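Local atomic coordinates of putative DNA-binding protein (Ralstonia eutropha, PDB entry 3HWU), a protein that is of unknown biochemical function but carries a PCC (DUF296) domain and may bind DNA. Residues A[13-26]-A[110-124]. Numbering follows the deposited sequence. Where two conformers were deposited one is given.
Sequences TGYLMVLRHGDNVL and GLTVGTGSCEITVTV
Strands 14-20 and 117-124 run antiparallel, their axes 165° apart and 4.5 Å at closest approach, and this pairing joins two neighbouring strands of the large antiparallel sheet of the PCC domain. Three hydrogen-bonded pairs, Y15 with V122, M17 with I120 and L19 with C118, give two backbone bonds each; M17 N to I120 O is short and straight (2.8 Å, 170° at the hydrogen). Beyond them D23 N to R20 O closes a type II turn, braced by R20 N, which meets D23 OD2 from above the carboxylate plane; OD2 also pairs with K7. Segment 110-124 turns its own corner at T115 and G116. Both chains change direction here, and G22 N to V113 O, V113 N to D23 O and V25 N to L111 O continue the pairing with strand 110-114.

The face bearing M17, L19, C118 and I120 packs against helix 25-35 and strand 72-84. I120 CG1 stands anti to the carbonyl carbon (chi1 -49°), and its CD1 meets L19 CD1 (3.8 Å). V25 touches both sides of the corner: CB rests on L111 CD2 and CG2 on V113 CG2 (3.7 Å) before it, CG1 on I120 CD1 (4.0 Å) after it. L26 CG closes on the same L111 methyl. The face bearing V18, R20, E119 and T121 meets a second subunit, where E119 bonds to S80 and H91 and pairs with R131, and R20 with D134, all of that neighbouring chain. At the far end, one water donates to both T13 O and V124 O, at 2.8 Å from each.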
loop_
_atom_site.group_PDB
_atom_site.type_symbol
_atom_site.label_atom_id
_atom_site.label_comp_id
_atom_site.label_asym_id
_atom_site.label_seq_id
_atom_site.Cartn_x
_atom_site.Cartn_y
_atom_site.Cartn_z
ATOM N N THR A 13 -5.288 -14.006 -8.796
ATOM C CA THR A 13 -5.854 -12.692 -9.008
ATOM C C THR A 13 -5.094 -11.816 -10.004
ATOM O O THR A 13 -5.530 -10.711 -10.290
ATOM C CB THR A 13 -5.967 -11.956 -7.666
ATOM O OG1 THR A 13 -4.678 -11.854 -7.076
ATOM C CG2 THR A 13 -6.931 -12.689 -6.691
ATOM N N GLY A 14 -3.968 -12.298 -10.535
ATOM C CA GLY A 14 -3.200 -11.475 -11.444
ATOM C C GLY A 14 -1.797 -12.038 -11.631
ATOM O O GLY A 14 -1.645 -13.145 -12.189
ATOM N N TYR A 15 -0.774 -11.292 -11.204
ATOM C CA TYR A 15 0.616 -11.723 -11.323
ATOM C C TYR A 15 1.378 -11.279 -10.090
ATOM O O TYR A 15 0.987 -10.316 -9.405
ATOM C CB TYR A 15 1.293 -11.054 -12.549
ATOM C CG TYR A 15 0.626 -11.436 -13.835
ATOM C CD1 TYR A 15 0.890 -12.654 -14.453
ATOM C CD2 TYR A 15 -0.303 -10.605 -14.424
ATOM C CE1 TYR A 15 0.231 -13.010 -15.647
ATOM C CE2 TYR A 15 -0.952 -10.960 -15.606
ATOM C CZ TYR A 15 -0.701 -12.155 -16.182
ATOM O OH TYR A 15 -1.398 -12.503 -17.325
ATOM N N LEU A 16 2.497 -11.943 -9.833
ATOM C CA LEU A 16 3.511 -11.476 -8.880
ATOM C C LEU A 16 4.788 -11.320 -9.691
ATOM O O LEU A 16 5.228 -12.260 -10.371
ATOM C CB LEU A 16 3.749 -12.521 -7.773
ATOM C CG LEU A 16 4.817 -12.165 -6.744
ATOM C CD1 LEU A 16 4.446 -10.945 -5.869
ATOM C CD2 LEU A 16 5.157 -13.388 -5.864
HETATM N N MSE A 17 5.394 -10.146 -9.601
HETATM C CA MSE A 17 6.611 -9.856 -10.337
HETATM C C MSE A 17 7.773 -9.619 -9.353
HETATM O O MSE A 17 7.595 -8.936 -8.343
HETATM C CB MSE A 17 6.350 -8.636 -11.230
HETATM C CG MSE A 17 7.509 -8.086 -12.022
HETATM SE SE MSE A 17 6.939 -6.745 -13.336
HETATM C CE MSE A 17 7.253 -7.890 -14.715
ATOM N N VAL A 18 8.948 -10.205 -9.644
ATOM C CA VAL A 18 10.161 -9.969 -8.861
ATOM C C VAL A 18 11.227 -9.453 -9.832
ATOM O O VAL A 18 11.780 -10.200 -10.628
ATOM C CB VAL A 18 10.667 -11.196 -8.056
ATOM C CG1 VAL A 18 11.960 -10.824 -7.289
ATOM C CG2 VAL A 18 9.597 -11.714 -7.105
ATOM N N LEU A 19 11.457 -8.152 -9.773
ATOM C CA LEU A 19 12.458 -7.488 -10.582
ATOM C C LEU A 19 13.783 -7.476 -9.834
ATOM O O LEU A 19 13.837 -7.609 -8.617
ATOM C CB LEU A 19 12.007 -6.083 -10.971
ATOM C CG LEU A 19 10.659 -5.996 -11.689
ATOM C CD1 LEU A 19 10.356 -4.502 -12.026
ATOM C CD2 LEU A 19 10.629 -6.810 -12.991
ATOM N N ARG A 20 14.859 -7.377 -10.600
ATOM C CA ARG A 20 16.204 -7.604 -10.145
ATOM C C ARG A 20 17.110 -6.415 -10.450
ATOM O O ARG A 20 16.709 -5.468 -11.114
ATOM C CB ARG A 20 16.717 -8.887 -10.826
ATOM C CG ARG A 20 15.796 -10.058 -10.685
ATOM C CD ARG A 20 15.779 -10.527 -9.267
ATOM N NE ARG A 20 17.076 -11.067 -8.945
ATOM C CZ ARG A 20 17.409 -12.326 -9.166
ATOM N NH1 ARG A 20 16.515 -13.169 -9.666
ATOM N NH2 ARG A 20 18.625 -12.710 -8.872
ATOM N N HIS A 21 18.327 -6.456 -9.924
ATOM C CA HIS A 21 19.305 -5.390 -10.075
ATOM C C HIS A 21 19.321 -4.825 -11.496
ATOM O O HIS A 21 19.452 -5.572 -12.480
ATOM C CB HIS A 21 20.673 -6.017 -9.750
ATOM C CG HIS A 21 21.835 -5.071 -9.705
ATOM N ND1 HIS A 21 21.726 -3.700 -9.613
ATOM C CD2 HIS A 21 23.162 -5.338 -9.638
ATOM C CE1 HIS A 21 22.932 -3.160 -9.564
ATOM N NE2 HIS A 21 23.818 -4.133 -9.566
ATOM N N GLY A 22 19.169 -3.502 -11.588
ATOM C CA GLY A 22 19.244 -2.773 -12.828
ATOM C C GLY A 22 17.927 -2.655 -13.575
ATOM O O GLY A 22 17.854 -1.897 -14.516
ATOM N N ASP A 23 16.883 -3.380 -13.165
ATOM C CA ASP A 23 15.609 -3.320 -13.902
ATOM C C ASP A 23 14.918 -1.969 -13.716
ATOM O O ASP A 23 14.789 -1.462 -12.606
ATOM C CB ASP A 23 14.653 -4.428 -13.457
ATOM C CG ASP A 23 15.068 -5.820 -13.890
ATOM O OD1 ASP A 23 15.881 -5.947 -14.845
ATOM O OD2 ASP A 23 14.511 -6.826 -13.353
ATOM N N ASN A 24 14.402 -1.457 -14.823
ATOM C CA ASN A 24 13.630 -0.251 -14.863
ATOM C C ASN A 24 12.170 -0.596 -14.545
ATOM O O ASN A 24 11.520 -1.304 -15.310
ATOM C CB ASN A 24 13.731 0.411 -16.242
ATOM C CG ASN A 24 12.957 1.702 -16.302
ATOM O OD1 ASN A 24 11.753 1.696 -16.063
ATOM N ND2 ASN A 24 13.642 2.834 -16.559
ATOM N N VAL A 25 11.696 -0.159 -13.393
ATOM C CA VAL A 25 10.440 -0.727 -12.847
ATOM C C VAL A 25 9.215 -0.405 -13.696
ATOM O O VAL A 25 8.435 -1.300 -14.047
ATOM C CB VAL A 25 10.268 -0.283 -11.393
ATOM C CG1 VAL A 25 8.884 -0.733 -10.817
ATOM C CG2 VAL A 25 11.413 -0.833 -10.496
ATOM N N LEU A 26 9.005 0.868 -14.023
ATOM C CA LEU A 26 7.792 1.183 -14.782
ATOM C C LEU A 26 7.862 0.592 -16.189
ATOM O O LEU A 26 6.854 0.169 -16.722
ATOM C CB LEU A 26 7.454 2.681 -14.814
ATOM C CG LEU A 26 7.370 3.354 -13.419
ATOM C CD1 LEU A 26 6.925 4.787 -13.641
ATOM C CD2 LEU A 26 6.427 2.654 -12.489
ATOM N N GLY A 110 10.065 7.604 -12.833
ATOM C CA GLY A 110 10.882 6.445 -13.210
ATOM C C GLY A 110 11.678 5.972 -12.003
ATOM O O GLY A 110 11.860 6.720 -11.037
ATOM N N LEU A 111 12.087 4.713 -12.029
ATOM C CA LEU A 111 12.878 4.147 -10.958
ATOM C C LEU A 111 13.528 2.861 -11.425
ATOM O O LEU A 111 12.995 2.164 -12.308
ATOM C CB LEU A 111 12.062 3.954 -9.660
ATOM C CG LEU A 111 10.929 2.940 -9.656
ATOM C CD1 LEU A 111 10.333 2.800 -8.244
ATOM C CD2 LEU A 111 9.784 3.263 -10.646
ATOM N N THR A 112 14.704 2.622 -10.842
ATOM C CA THR A 112 15.592 1.545 -11.228
ATOM C C THR A 112 15.997 0.756 -9.986
ATOM O O THR A 112 16.455 1.342 -9.004
ATOM C CB THR A 112 16.857 2.074 -11.932
ATOM O OG1 THR A 112 16.472 2.845 -13.076
ATOM C CG2 THR A 112 17.769 0.944 -12.370
ATOM N N VAL A 113 15.848 -0.571 -10.051
ATOM C CA VAL A 113 16.226 -1.439 -8.946
ATOM C C VAL A 113 17.742 -1.368 -8.731
ATOM O O VAL A 113 18.526 -1.449 -9.705
ATOM C CB VAL A 113 15.828 -2.893 -9.212
ATOM C CG1 VAL A 113 16.224 -3.846 -8.096
ATOM C CG2 VAL A 113 14.299 -2.994 -9.504
ATOM N N GLY A 114 18.138 -1.260 -7.467
ATOM C CA GLY A 114 19.537 -1.218 -7.089
ATOM C C GLY A 114 20.068 -2.561 -6.686
ATOM O O GLY A 114 19.713 -3.600 -7.259
ATOM N N THR A 115 20.927 -2.555 -5.684
ATOM C CA THR A 115 21.471 -3.832 -5.214
ATOM C C THR A 115 20.431 -4.507 -4.283
ATOM O O THR A 115 20.508 -4.503 -3.056
ATOM C CB THR A 115 22.800 -3.638 -4.564
ATOM O OG1 THR A 115 22.625 -2.740 -3.499
ATOM C CG2 THR A 115 23.851 -3.080 -5.557
ATOM N N GLY A 116 19.418 -5.065 -4.924
ATOM C CA GLY A 116 18.239 -5.566 -4.229
ATOM C C GLY A 116 17.296 -6.133 -5.252
ATOM O O GLY A 116 17.720 -6.625 -6.314
ATOM N N SER A 117 15.995 -6.002 -4.959
ATOM C CA SER A 117 14.936 -6.503 -5.856
ATOM C C SER A 117 13.721 -5.592 -5.739
ATOM O O SER A 117 13.732 -4.651 -4.934
ATOM C CB SER A 117 14.570 -7.946 -5.492
ATOM O OG SER A 117 14.106 -8.038 -4.171
ATOM N N CYS A 118 12.679 -5.873 -6.499
ATOM C CA CYS A 118 11.403 -5.180 -6.366
ATOM C C CYS A 118 10.304 -6.227 -6.521
ATOM O O CYS A 118 10.221 -6.863 -7.578
ATOM C CB CYS A 118 11.286 -4.034 -7.396
ATOM S SG CYS A 118 9.712 -3.210 -7.388
ATOM N N GLU A 119 9.476 -6.390 -5.491
ATOM C CA GLU A 119 8.344 -7.308 -5.475
ATOM C C GLU A 119 7.100 -6.504 -5.818
ATOM O O GLU A 119 6.854 -5.483 -5.191
ATOM C CB GLU A 119 8.161 -7.948 -4.106
ATOM C CG GLU A 119 9.354 -8.766 -3.637
ATOM C CD GLU A 119 9.254 -9.250 -2.204
ATOM O OE1 GLU A 119 8.203 -9.052 -1.579
ATOM O OE2 GLU A 119 10.236 -9.855 -1.731
ATOM N N ILE A 120 6.333 -6.949 -6.819
ATOM C CA ILE A 120 5.156 -6.217 -7.282
ATOM C C ILE A 120 3.981 -7.175 -7.358
ATOM O O ILE A 120 4.039 -8.179 -8.102
ATOM C CB ILE A 120 5.355 -5.520 -8.654
ATOM C CG1 ILE A 120 6.655 -4.712 -8.694
ATOM C CG2 ILE A 120 4.128 -4.629 -8.952
ATOM C CD1 ILE A 120 7.052 -4.243 -10.104
ATOM N N THR A 121 2.895 -6.825 -6.671
ATOM C CA THR A 121 1.670 -7.638 -6.625
ATOM C C THR A 121 0.636 -6.980 -7.547
ATOM O O THR A 121 0.227 -5.837 -7.262
ATOM C CB THR A 121 1.146 -7.671 -5.173
ATOM O OG1 THR A 121 2.193 -8.238 -4.385
ATOM C CG2 THR A 121 -0.142 -8.449 -5.089
ATOM N N VAL A 122 0.258 -7.652 -8.644
ATOM C CA VAL A 122 -0.574 -7.073 -9.688
ATOM C C VAL A 122 -1.935 -7.783 -9.683
ATOM O O VAL A 122 -2.008 -9.034 -9.752
ATOM C CB VAL A 122 0.084 -7.246 -11.071
ATOM C CG1 VAL A 122 -0.780 -6.577 -12.177
ATOM C CG2 VAL A 122 1.519 -6.680 -11.111
ATOM N N THR A 123 -3.009 -7.018 -9.546
ATOM C CA THR A 123 -4.391 -7.524 -9.584
ATOM C C THR A 123 -4.985 -7.132 -10.936
ATOM O O THR A 123 -5.114 -5.950 -11.230
ATOM C CB THR A 123 -5.208 -6.932 -8.462
ATOM O OG1 THR A 123 -4.541 -7.212 -7.222
ATOM C CG2 THR A 123 -6.616 -7.500 -8.419
ATOM N N VAL A 124 -5.326 -8.123 -11.773
ATOM C CA VAL A 124 -5.732 -7.909 -13.157
ATOM C C VAL A 124 -7.238 -7.940 -13.311
ATOM O O VAL A 124 -7.911 -8.805 -12.764
ATOM C CB VAL A 124 -5.103 -8.979 -14.071
ATOM C CG1 VAL A 124 -5.586 -8.861 -15.528
ATOM C CG2 VAL A 124 -3.569 -8.847 -14.052
HETATM O O HOH W 1 -8.295 -10.145 -10.372
HETATM O O HOH W 2 -3.373 -9.605 -6.481
HETATM O O HOH W 3 18.662 -8.642 -7.941
#